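Local coordinates for protein arsenite methyltransferase (Chlamydomonas reinhardtii, PDB 5EVJ) that probably methylates trivalent arsenic with S-adenosylmethionine as methyl donor, yielding mono-, di- and trimethylated arsenicals, at residues A102-G113 against L136-I146; D62-K70 against Q120-Y131. The protein carries 15 engineered substitutions. All blocks are in the same frame, centred on the assembly; numbering follows the deposited sequence.

Contact 1 (A102-G113 against L136-I146)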
loop_
_atom_site.group_PDB
_atom_site.type_symbol
_atom_site.label_atom_id
_atom_site.label_comp_id
_atom_site.label_asym_id
_atom_site.label_seq_id
_atom_site.Cartn_x
_atom_site.Cartn_y
_atom_site.Cartn_z
ATOM N N ALA A 102 -11.712 7.996 2.522
ATOM C CA ALA A 102 -12.524 9.158 2.224
ATOM C C ALA A 102 -12.527 10.021 3.476
ATOM O O ALA A 102 -12.417 11.231 3.396
ATOM C CB ALA A 102 -13.922 8.726 1.883
ATOM N N LYS A 103 -12.580 9.393 4.636
ATOM C CA LYS A 103 -12.462 10.167 5.875
ATOM C C LYS A 103 -11.065 10.709 6.110
ATOM O O LYS A 103 -10.844 11.903 6.432
ATOM C CB LYS A 103 -12.824 9.325 7.085
ATOM C CG LYS A 103 -12.592 10.174 8.339
ATOM C CD LYS A 103 -12.974 9.485 9.632
ATOM C CE LYS A 103 -13.005 10.500 10.779
ATOM N NZ LYS A 103 -11.683 11.215 10.924
ATOM N N LEU A 104 -10.085 9.821 5.971
ATOM C CA LEU A 104 -8.743 10.234 6.426
ATOM C C LEU A 104 -8.098 11.214 5.513
ATOM O O LEU A 104 -7.134 11.877 5.933
ATOM C CB LEU A 104 -7.797 9.010 6.679
ATOM C CG LEU A 104 -8.171 8.163 7.907
ATOM C CD1 LEU A 104 -7.146 7.066 8.068
ATOM C CD2 LEU A 104 -8.210 9.028 9.155
ATOM N N VAL A 105 -8.547 11.284 4.252
ATOM C CA VAL A 105 -8.028 12.374 3.409
ATOM C C VAL A 105 -8.702 13.718 3.623
ATOM O O VAL A 105 -8.304 14.738 2.957
ATOM C CB VAL A 105 -8.098 12.099 1.889
ATOM C CG1 VAL A 105 -7.308 10.828 1.587
ATOM C CG2 VAL A 105 -9.545 11.982 1.425
ATOM N N GLY A 106 -9.726 13.750 4.489
ATOM C CA GLY A 106 -10.448 15.038 4.624
ATOM C C GLY A 106 -11.324 15.447 3.434
ATOM O O GLY A 106 -11.367 14.801 2.347
ATOM N N GLU A 107 -12.023 16.545 3.631
ATOM C CA GLU A 107 -13.009 17.014 2.657
ATOM C C GLU A 107 -12.372 17.458 1.368
ATOM O O GLU A 107 -12.955 17.354 0.323
ATOM C CB GLU A 107 -13.804 18.152 3.277
ATOM C CG GLU A 107 -14.989 18.585 2.429
ATOM C CD GLU A 107 -16.062 19.295 3.251
ATOM O OE1 GLU A 107 -15.748 19.744 4.369
ATOM O OE2 GLU A 107 -17.207 19.386 2.765
ATOM N N LYS A 108 -11.123 17.862 1.432
ATOM C CA LYS A 108 -10.457 18.357 0.240
ATOM C C LYS A 108 -9.737 17.248 -0.532
ATOM O O LYS A 108 -9.357 17.439 -1.667
ATOM C CB LYS A 108 -9.515 19.501 0.596
ATOM C CG LYS A 108 -10.219 20.862 0.607
ATOM C CD LYS A 108 -9.381 21.972 1.277
ATOM C CE LYS A 108 -10.119 23.309 1.257
ATOM N NZ LYS A 108 -9.219 24.477 1.482
ATOM N N GLY A 109 -9.576 16.074 0.077
ATOM C CA GLY A 109 -8.919 14.981 -0.619
ATOM C C GLY A 109 -10.009 14.217 -1.362
ATOM O O GLY A 109 -11.208 14.546 -1.209
ATOM N N SER A 110 -9.625 13.202 -2.149
ATOM C CA SER A 110 -10.646 12.346 -2.784
ATOM C C SER A 110 -10.185 10.935 -3.028
ATOM O O SER A 110 -8.975 10.640 -2.974
ATOM C CB SER A 110 -11.104 12.948 -4.103
ATOM O OG SER A 110 -9.971 13.289 -4.845
ATOM N N VAL A 111 -11.170 10.065 -3.241
ATOM C CA VAL A 111 -10.975 8.681 -3.395
ATOM C C VAL A 111 -11.719 8.167 -4.613
ATOM O O VAL A 111 -12.906 8.500 -4.827
ATOM C CB VAL A 111 -11.436 7.925 -2.129
ATOM C CG1 VAL A 111 -11.182 6.423 -2.268
ATOM C CG2 VAL A 111 -10.748 8.508 -0.889
ATOM N N THR A 112 -11.015 7.343 -5.388
ATOM C CA THR A 112 -11.584 6.619 -6.464
ATOM C C THR A 112 -11.475 5.100 -6.170
ATOM O O THR A 112 -10.420 4.581 -5.789
ATOM C CB THR A 112 -10.874 6.966 -7.768
ATOM O OG1 THR A 112 -11.028 8.369 -8.051
ATOM C CG2 THR A 112 -11.412 6.142 -8.947
ATOM N N GLY A 113 -12.576 4.388 -6.331
ATOM C CA GLY A 113 -12.588 2.924 -6.133
ATOM C C GLY A 113 -12.928 2.245 -7.466
ATOM O O GLY A 113 -13.835 2.693 -8.197
ATOM N N LEU A 136 -19.301 12.071 8.139
ATOM C CA LEU A 136 -18.079 12.875 8.034
ATOM C C LEU A 136 -18.381 14.367 8.124
ATOM O O LEU A 136 -17.469 15.160 8.319
ATOM C CB LEU A 136 -17.250 12.535 6.770
ATOM C CG LEU A 136 -17.000 11.004 6.587
ATOM C CD1 LEU A 136 -16.153 10.686 5.340
ATOM C CD2 LEU A 136 -16.388 10.416 7.866
ATOM N N GLY A 137 -19.658 14.742 8.014
ATOM C CA GLY A 137 -20.041 16.151 7.972
ATOM C C GLY A 137 -19.496 16.864 6.727
ATOM O O GLY A 137 -19.243 18.027 6.794
ATOM N N TYR A 138 -19.296 16.169 5.596
ATOM C CA TYR A 138 -18.868 16.889 4.383
ATOM C C TYR A 138 -20.084 17.423 3.659
ATOM O O TYR A 138 -21.170 16.836 3.747
ATOM C CB TYR A 138 -18.137 16.003 3.381
ATOM C CG TYR A 138 -16.839 15.361 3.809
ATOM C CD1 TYR A 138 -16.107 15.832 4.924
ATOM C CD2 TYR A 138 -16.303 14.310 3.056
ATOM C CE1 TYR A 138 -14.906 15.245 5.325
ATOM C CE2 TYR A 138 -15.107 13.698 3.437
ATOM C CZ TYR A 138 -14.416 14.160 4.560
ATOM O OH TYR A 138 -13.253 13.540 4.900
ATOM N N GLY A 139 -19.890 18.491 2.887
ATOM C CA GLY A 139 -20.922 18.955 1.958
ATOM C C GLY A 139 -21.443 17.861 1.052
ATOM O O GLY A 139 -22.645 17.681 0.928
ATOM N N LYS A 140 -20.526 17.145 0.396
ATOM C CA LYS A 140 -20.855 15.947 -0.433
ATOM C C LYS A 140 -19.781 14.836 -0.358
ATOM O O LYS A 140 -18.670 15.060 0.129
ATOM C CB LYS A 140 -21.021 16.372 -1.886
ATOM C CG LYS A 140 -19.909 17.304 -2.338
ATOM C CD LYS A 140 -20.381 18.084 -3.551
ATOM C CE LYS A 140 -19.197 18.544 -4.373
ATOM N NZ LYS A 140 -18.546 17.373 -5.006
ATOM N N SER A 141 -20.108 13.649 -0.846
ATOM C CA SER A 141 -19.135 12.548 -0.984
ATOM C C SER A 141 -17.892 12.999 -1.771
ATOM O O SER A 141 -18.010 13.680 -2.814
ATOM C CB SER A 141 -19.804 11.382 -1.678
ATOM O OG SER A 141 -18.867 10.408 -2.047
ATOM N N ASN A 142 -16.703 12.694 -1.249
ATOM C CA ASN A 142 -15.497 12.882 -2.046
ATOM C C ASN A 142 -15.061 11.506 -2.690
ATOM O O ASN A 142 -13.922 11.346 -3.071
ATOM C CB ASN A 142 -14.422 13.516 -1.192
ATOM C CG ASN A 142 -14.055 12.686 0.092
ATOM O OD1 ASN A 142 -14.731 11.717 0.465
ATOM N ND2 ASN A 142 -12.920 13.051 0.739
ATOM N N MET A 143 -15.997 10.562 -2.853
ATOM C CA MET A 143 -15.762 9.244 -3.474
ATOM C C MET A 143 -16.408 9.073 -4.859
ATOM O O MET A 143 -17.469 9.565 -5.116
ATOM C CB MET A 143 -16.266 8.121 -2.560
ATOM C CG MET A 143 -15.644 8.153 -1.179
ATOM S SD MET A 143 -16.190 6.797 -0.060
ATOM C CE MET A 143 -17.478 7.753 0.727
ATOM N N THR A 144 -15.755 8.307 -5.711
ATOM C CA THR A 144 -16.160 7.989 -7.043
ATOM C C THR A 144 -15.851 6.509 -7.111
ATOM O O THR A 144 -14.711 6.074 -6.857
ATOM C CB THR A 144 -15.310 8.727 -8.108
ATOM O OG1 THR A 144 -15.283 10.148 -7.846
ATOM C CG2 THR A 144 -15.820 8.475 -9.556
ATOM N N PHE A 145 -16.875 5.715 -7.388
ATOM C CA PHE A 145 -16.674 4.312 -7.635
ATOM C C PHE A 145 -16.891 4.036 -9.088
ATOM O O PHE A 145 -17.875 4.447 -9.624
ATOM C CB PHE A 145 -17.666 3.554 -6.804
ATOM C CG PHE A 145 -17.402 3.696 -5.344
ATOM C CD1 PHE A 145 -16.321 2.998 -4.745
ATOM C CD2 PHE A 145 -18.163 4.544 -4.579
ATOM C CE1 PHE A 145 -16.048 3.160 -3.403
ATOM C CE2 PHE A 145 -17.907 4.707 -3.230
ATOM C CZ PHE A 145 -16.866 3.994 -2.630
ATOM N N ILE A 146 -15.949 3.370 -9.750
ATOM C CA ILE A 146 -16.174 3.006 -11.142
ATOM C C ILE A 146 -15.952 1.523 -11.354
ATOM O O ILE A 146 -15.242 0.867 -10.582
ATOM C CB ILE A 146 -15.332 3.849 -12.129
ATOM C CG1 ILE A 146 -13.854 3.539 -12.020
ATOM C CG2 ILE A 146 -15.515 5.342 -11.866
ATOM C CD1 ILE A 146 -13.023 4.758 -12.328
HETATM O O HOH W 1 -13.454 11.101 -6.151
#
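V111, T112 and G113 pair in parallel with M143, T144 and F145, joining the outermost strand 143-147 to strand 110-115 in the Rossmann-like sheet of the methyltransferase domain. The short strand axes are 4.7 Å apart and only 13° from parallel. Four backbone hydrogen bonds run from V111 N to N142 O at one end to I146 N and G113 O, 2.7 Å apart, at the other. Water 1 donates to V111 O and also bonds T144 OG1.

The loop before strand 143-147 also meets the end of helix 96-104 and the turn after it. N142 holds CG between its backbone N and carbonyl carbon (chi1 58°), which turns the amide toward them. Its ND2 donates to A102 O at 3.3 Å, in the plane of that carbonyl. It also donates to G109 O at 3.0 Å, from above the plane of the G109 carbonyl. N142 OD1 is buried without a polar partner.

Y138 OH gives A102 O a second donor, at 2.9 Å. The Y138 ring is sandwiched. L136 CB lies over one face, and E107 CA makes a CH-pi contact with the other, 3.8 Å from the ring centroid. The E107 side chain runs back along the ring, its carboxylate 22° from the ring plane, and OE2 accepts from G139 N at 2.8 Å. Replacing Y138 with an alanine would probably leave A102 O with N142 alone as donor here and open a gap between L136 and E107.

M143 SD rests on A102 CB at 3.6 Å. Beyond the two segments, V111 and F145 pack on A98 and M143 on Y99, all on helix 96-104. M143 also reaches Y131 of helix 128-135. On its other edge, strand 110-115 bonds to V87 and D89 of strand 86-90.

Contact 2 (D62-K70 against Q120-Y131); sequences DVPTEVKEK and QLEVAISHADAY
P64 and V67 pack against H127, close to where helix 118-126 gives way to helix 128-135. This is the tight part of the contact. H127 CB touches P64 CG at 3.8 Å and V67 CG2 at 4.0 Å. The imidazole is held from within its own segment: ND1 donates to V123 O at 3.2 Å, in the ring plane and on a carbonyl lone pair. Y131 extends the apolar patch. Its CG is anti to the backbone N (chi1 166°), which sends the ring out to P64, where Y131 CD1 meets P64 CD at 3.9 Å. D62 O lies in the ring plane at the edge, 3.5 Å from Y131 CE1. The Y131 hydroxyl is bonded to Y99 O.

The other side is looser and more polar. E66 reaches past V123 to a salt bridge within its own segment, with K70 NZ 2.9 Å from E66 OE2. The carboxylate and ammonium lie beside the V123 methyls, E66 OE2 being 4.1 Å from V123 CG2. At the far end, Q120 NE2 donates to K70 O at 3.1 Å, nearly along the C=O axis. It is the sole direct hydrogen bond between the segments.

Y99 of helix 96-104 is touched by P64, H127 and Y131 and so lies against both segments. V67 O of helix 65-69 is bonded to S94 OG. On the sheet side, A124 and I125 rest on F145 of strand 143-147.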
loop_
_atom_site.group_PDB
_atom_site.type_symbol
_atom_site.label_atom_id
_atom_site.label_comp_id
_atom_site.label_asym_id
_atom_site.label_seq_id
_atom_site.Cartn_x
_atom_site.Cartn_y
_atom_site.Cartn_z
ATOM N N ASP A 62 -17.872 4.213 12.181
ATOM C CA ASP A 62 -18.883 5.021 11.513
ATOM C C ASP A 62 -19.186 4.651 10.076
ATOM O O ASP A 62 -19.845 5.424 9.438
ATOM C CB ASP A 62 -18.422 6.478 11.446
ATOM C CG ASP A 62 -18.517 7.191 12.762
ATOM O OD1 ASP A 62 -19.395 6.856 13.565
ATOM O OD2 ASP A 62 -17.717 8.104 12.988
ATOM N N VAL A 63 -18.620 3.552 9.568
ATOM C CA VAL A 63 -18.816 3.072 8.213
ATOM C C VAL A 63 -20.064 2.177 8.253
ATOM O O VAL A 63 -20.193 1.349 9.144
ATOM C CB VAL A 63 -17.574 2.221 7.762
ATOM C CG1 VAL A 63 -17.831 1.422 6.486
ATOM C CG2 VAL A 63 -16.310 3.078 7.589
ATOM N N PRO A 64 -20.974 2.316 7.273
ATOM C CA PRO A 64 -22.217 1.539 7.277
ATOM C C PRO A 64 -21.926 0.065 7.412
ATOM O O PRO A 64 -21.221 -0.512 6.571
ATOM C CB PRO A 64 -22.798 1.775 5.873
ATOM C CG PRO A 64 -22.160 3.026 5.391
ATOM C CD PRO A 64 -20.827 3.138 6.055
ATOM N N THR A 65 -22.483 -0.537 8.455
ATOM C CA THR A 65 -22.406 -1.973 8.697
ATOM C C THR A 65 -22.372 -2.830 7.409
ATOM O O THR A 65 -21.557 -3.767 7.273
ATOM C CB THR A 65 -23.608 -2.412 9.574
ATOM O OG1 THR A 65 -23.499 -1.800 10.869
ATOM C CG2 THR A 65 -23.586 -3.908 9.764
ATOM N N GLU A 66 -23.258 -2.511 6.472
ATOM C CA GLU A 66 -23.398 -3.321 5.274
ATOM C C GLU A 66 -22.162 -3.138 4.396
ATOM O O GLU A 66 -21.771 -4.039 3.657
ATOM C CB GLU A 66 -24.641 -2.901 4.485
ATOM C CG GLU A 66 -24.976 -3.909 3.394
ATOM C CD GLU A 66 -25.730 -3.323 2.209
ATOM O OE1 GLU A 66 -25.697 -2.085 2.004
ATOM O OE2 GLU A 66 -26.353 -4.112 1.468
ATOM N N VAL A 67 -21.586 -1.940 4.428
ATOM C CA VAL A 67 -20.408 -1.680 3.636
ATOM C C VAL A 67 -19.223 -2.548 4.122
ATOM O O VAL A 67 -18.460 -3.101 3.277
ATOM C CB VAL A 67 -20.078 -0.174 3.595
ATOM C CG1 VAL A 67 -18.660 0.013 3.115
ATOM C CG2 VAL A 67 -21.039 0.539 2.644
ATOM N N LYS A 68 -19.111 -2.676 5.456
ATOM C CA LYS A 68 -18.151 -3.579 6.142
ATOM C C LYS A 68 -18.476 -5.080 6.032
ATOM O O LYS A 68 -17.644 -5.877 5.564
ATOM C CB LYS A 68 -18.077 -3.292 7.635
ATOM C CG LYS A 68 -17.284 -2.065 8.034
ATOM C CD LYS A 68 -17.278 -1.879 9.569
ATOM C CE LYS A 68 -18.605 -1.324 10.102
ATOM N NZ LYS A 68 -18.450 -1.088 11.557
ATOM N N GLU A 69 -19.656 -5.485 6.501
ATOM C CA GLU A 69 -19.998 -6.911 6.454
ATOM C C GLU A 69 -19.722 -7.563 5.097
ATOM O O GLU A 69 -19.436 -8.755 5.026
ATOM C CB GLU A 69 -21.448 -7.130 6.816
ATOM C CG GLU A 69 -21.686 -7.264 8.308
ATOM C CD GLU A 69 -23.167 -7.341 8.626
ATOM O OE1 GLU A 69 -23.995 -6.854 7.812
ATOM O OE2 GLU A 69 -23.497 -7.889 9.693
ATOM N N LYS A 70 -19.795 -6.778 4.025
ATOM C CA LYS A 70 -19.614 -7.320 2.673
ATOM C C LYS A 70 -18.187 -7.165 2.110
ATOM O O LYS A 70 -17.998 -7.155 0.910
ATOM C CB LYS A 70 -20.669 -6.733 1.696
ATOM C CG LYS A 70 -22.119 -7.034 2.082
ATOM C CD LYS A 70 -23.102 -6.860 0.940
ATOM C CE LYS A 70 -24.530 -7.151 1.406
ATOM N NZ LYS A 70 -25.542 -6.724 0.402
ATOM N N GLN A 120 -21.109 -5.455 -5.943
ATOM C CA GLN A 120 -20.245 -4.813 -4.965
ATOM C C GLN A 120 -20.202 -3.261 -5.150
ATOM O O GLN A 120 -20.355 -2.506 -4.170
ATOM C CB GLN A 120 -18.848 -5.469 -4.980
ATOM C CG GLN A 120 -18.783 -6.889 -4.398
ATOM C CD GLN A 120 -19.010 -6.866 -2.890
ATOM O OE1 GLN A 120 -20.161 -6.886 -2.414
ATOM N NE2 GLN A 120 -17.910 -6.797 -2.124
ATOM N N LEU A 121 -20.054 -2.799 -6.396
ATOM C CA LEU A 121 -20.130 -1.364 -6.719
ATOM C C LEU A 121 -21.324 -0.657 -6.060
ATOM O O LEU A 121 -21.180 0.317 -5.285
ATOM C CB LEU A 121 -20.267 -1.211 -8.214
ATOM C CG LEU A 121 -19.669 -0.018 -8.929
ATOM C CD1 LEU A 121 -18.180 -0.323 -9.176
ATOM C CD2 LEU A 121 -20.466 0.249 -10.225
ATOM N N GLU A 122 -22.507 -1.165 -6.383
ATOM C CA GLU A 122 -23.779 -0.545 -6.041
ATOM C C GLU A 122 -23.936 -0.423 -4.526
ATOM O O GLU A 122 -24.546 0.558 -4.055
ATOM C CB GLU A 122 -24.956 -1.310 -6.705
ATOM C CG GLU A 122 -26.280 -0.537 -6.742
ATOM C CD GLU A 122 -26.149 0.872 -7.336
ATOM O OE1 GLU A 122 -25.511 1.041 -8.415
ATOM O OE2 GLU A 122 -26.691 1.817 -6.723
ATOM N N VAL A 123 -23.365 -1.369 -3.758
ATOM C CA VAL A 123 -23.297 -1.161 -2.301
ATOM C C VAL A 123 -22.422 0.064 -1.912
ATOM O O VAL A 123 -22.806 0.884 -1.063
ATOM C CB VAL A 123 -22.840 -2.409 -1.514
ATOM C CG1 VAL A 123 -22.716 -2.070 -0.011
ATOM C CG2 VAL A 123 -23.812 -3.588 -1.745
ATOM N N ALA A 124 -21.249 0.185 -2.534
ATOM C CA ALA A 124 -20.351 1.294 -2.221
ATOM C C ALA A 124 -21.018 2.615 -2.578
ATOM O O ALA A 124 -20.965 3.546 -1.768
ATOM C CB ALA A 124 -19.022 1.156 -2.949
ATOM N N ILE A 125 -21.659 2.660 -3.758
ATOM C CA ILE A 125 -22.361 3.858 -4.250
ATOM C C ILE A 125 -23.608 4.262 -3.454
ATOM O O ILE A 125 -23.817 5.456 -3.239
ATOM C CB ILE A 125 -22.747 3.732 -5.728
ATOM C CG1 ILE A 125 -21.484 3.634 -6.608
ATOM C CG2 ILE A 125 -23.604 4.934 -6.161
ATOM C CD1 ILE A 125 -21.701 2.910 -7.923
ATOM N N SER A 126 -24.433 3.297 -3.025
ATOM C CA SER A 126 -25.721 3.643 -2.388
ATOM C C SER A 126 -25.521 4.230 -1.012
ATOM O O SER A 126 -26.346 4.994 -0.537
ATOM C CB SER A 126 -26.711 2.470 -2.303
ATOM O OG SER A 126 -26.197 1.442 -1.495
ATOM N N HIS A 127 -24.411 3.912 -0.376
ATOM C CA HIS A 127 -24.231 4.451 0.959
ATOM C C HIS A 127 -23.406 5.705 0.994
ATOM O O HIS A 127 -23.289 6.336 2.046
ATOM C CB HIS A 127 -23.694 3.382 1.906
ATOM C CG HIS A 127 -24.684 2.301 2.182
ATOM N ND1 HIS A 127 -24.934 1.284 1.282
ATOM C CD2 HIS A 127 -25.518 2.096 3.235
ATOM C CE1 HIS A 127 -25.855 0.479 1.788
ATOM N NE2 HIS A 127 -26.213 0.942 2.975
ATOM N N ALA A 128 -22.877 6.109 -0.150
ATOM C CA ALA A 128 -21.888 7.201 -0.135
ATOM C C ALA A 128 -22.372 8.506 0.482
ATOM O O ALA A 128 -21.730 9.020 1.425
ATOM C CB ALA A 128 -21.300 7.452 -1.523
ATOM N N ASP A 129 -23.472 9.060 -0.043
ATOM C CA ASP A 129 -23.823 10.442 0.268
ATOM C C ASP A 129 -24.098 10.575 1.729
ATOM O O ASP A 129 -23.587 11.518 2.428
ATOM C CB ASP A 129 -25.011 10.948 -0.564
ATOM C CG ASP A 129 -24.690 11.028 -2.082
ATOM O OD1 ASP A 129 -23.576 11.462 -2.475
ATOM O OD2 ASP A 129 -25.570 10.662 -2.894
ATOM N N ALA A 130 -24.905 9.623 2.202
ATOM C CA ALA A 130 -25.378 9.643 3.585
ATOM C C ALA A 130 -24.183 9.524 4.562
ATOM O O ALA A 130 -24.145 10.175 5.619
ATOM C CB ALA A 130 -26.393 8.514 3.809
ATOM N N TYR A 131 -23.197 8.699 4.196
ATOM C CA TYR A 131 -21.989 8.541 5.009
ATOM C C TYR A 131 -21.216 9.850 5.076
ATOM O O TYR A 131 -20.820 10.390 6.184
ATOM C CB TYR A 131 -21.172 7.375 4.436
ATOM C CG TYR A 131 -19.747 7.287 4.947
ATOM C CD1 TYR A 131 -19.476 6.812 6.242
ATOM C CD2 TYR A 131 -18.651 7.685 4.123
ATOM C CE1 TYR A 131 -18.161 6.741 6.699
ATOM C CE2 TYR A 131 -17.330 7.589 4.579
ATOM C CZ TYR A 131 -17.094 7.120 5.855
ATOM O OH TYR A 131 -15.816 7.064 6.322
#

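Overall arrangement
The two contacts have centres 13 Å apart, on the same side of the chain's centre. Their segments alternate along the chain: 62-70, 102-113, 120-131, then 136-146. Strand 110-115, helices 118-126 and 128-135, and strand 143-147 form a beta-alpha-beta crossover. Contact 1 pairs its strands, and contact 2 lays helix 65-69 on its helices. The contacts also touch directly. I146 O packs on L121 CD1 at 3.5 Å, and L136 N probably bonds Y131 O. The end of helix 96-104 belongs to contact 1, and its Y99 packs against contact 2. Together they build one end of the Rossmann-like methyltransferase domain, from its edge strand out to an N-terminal helix.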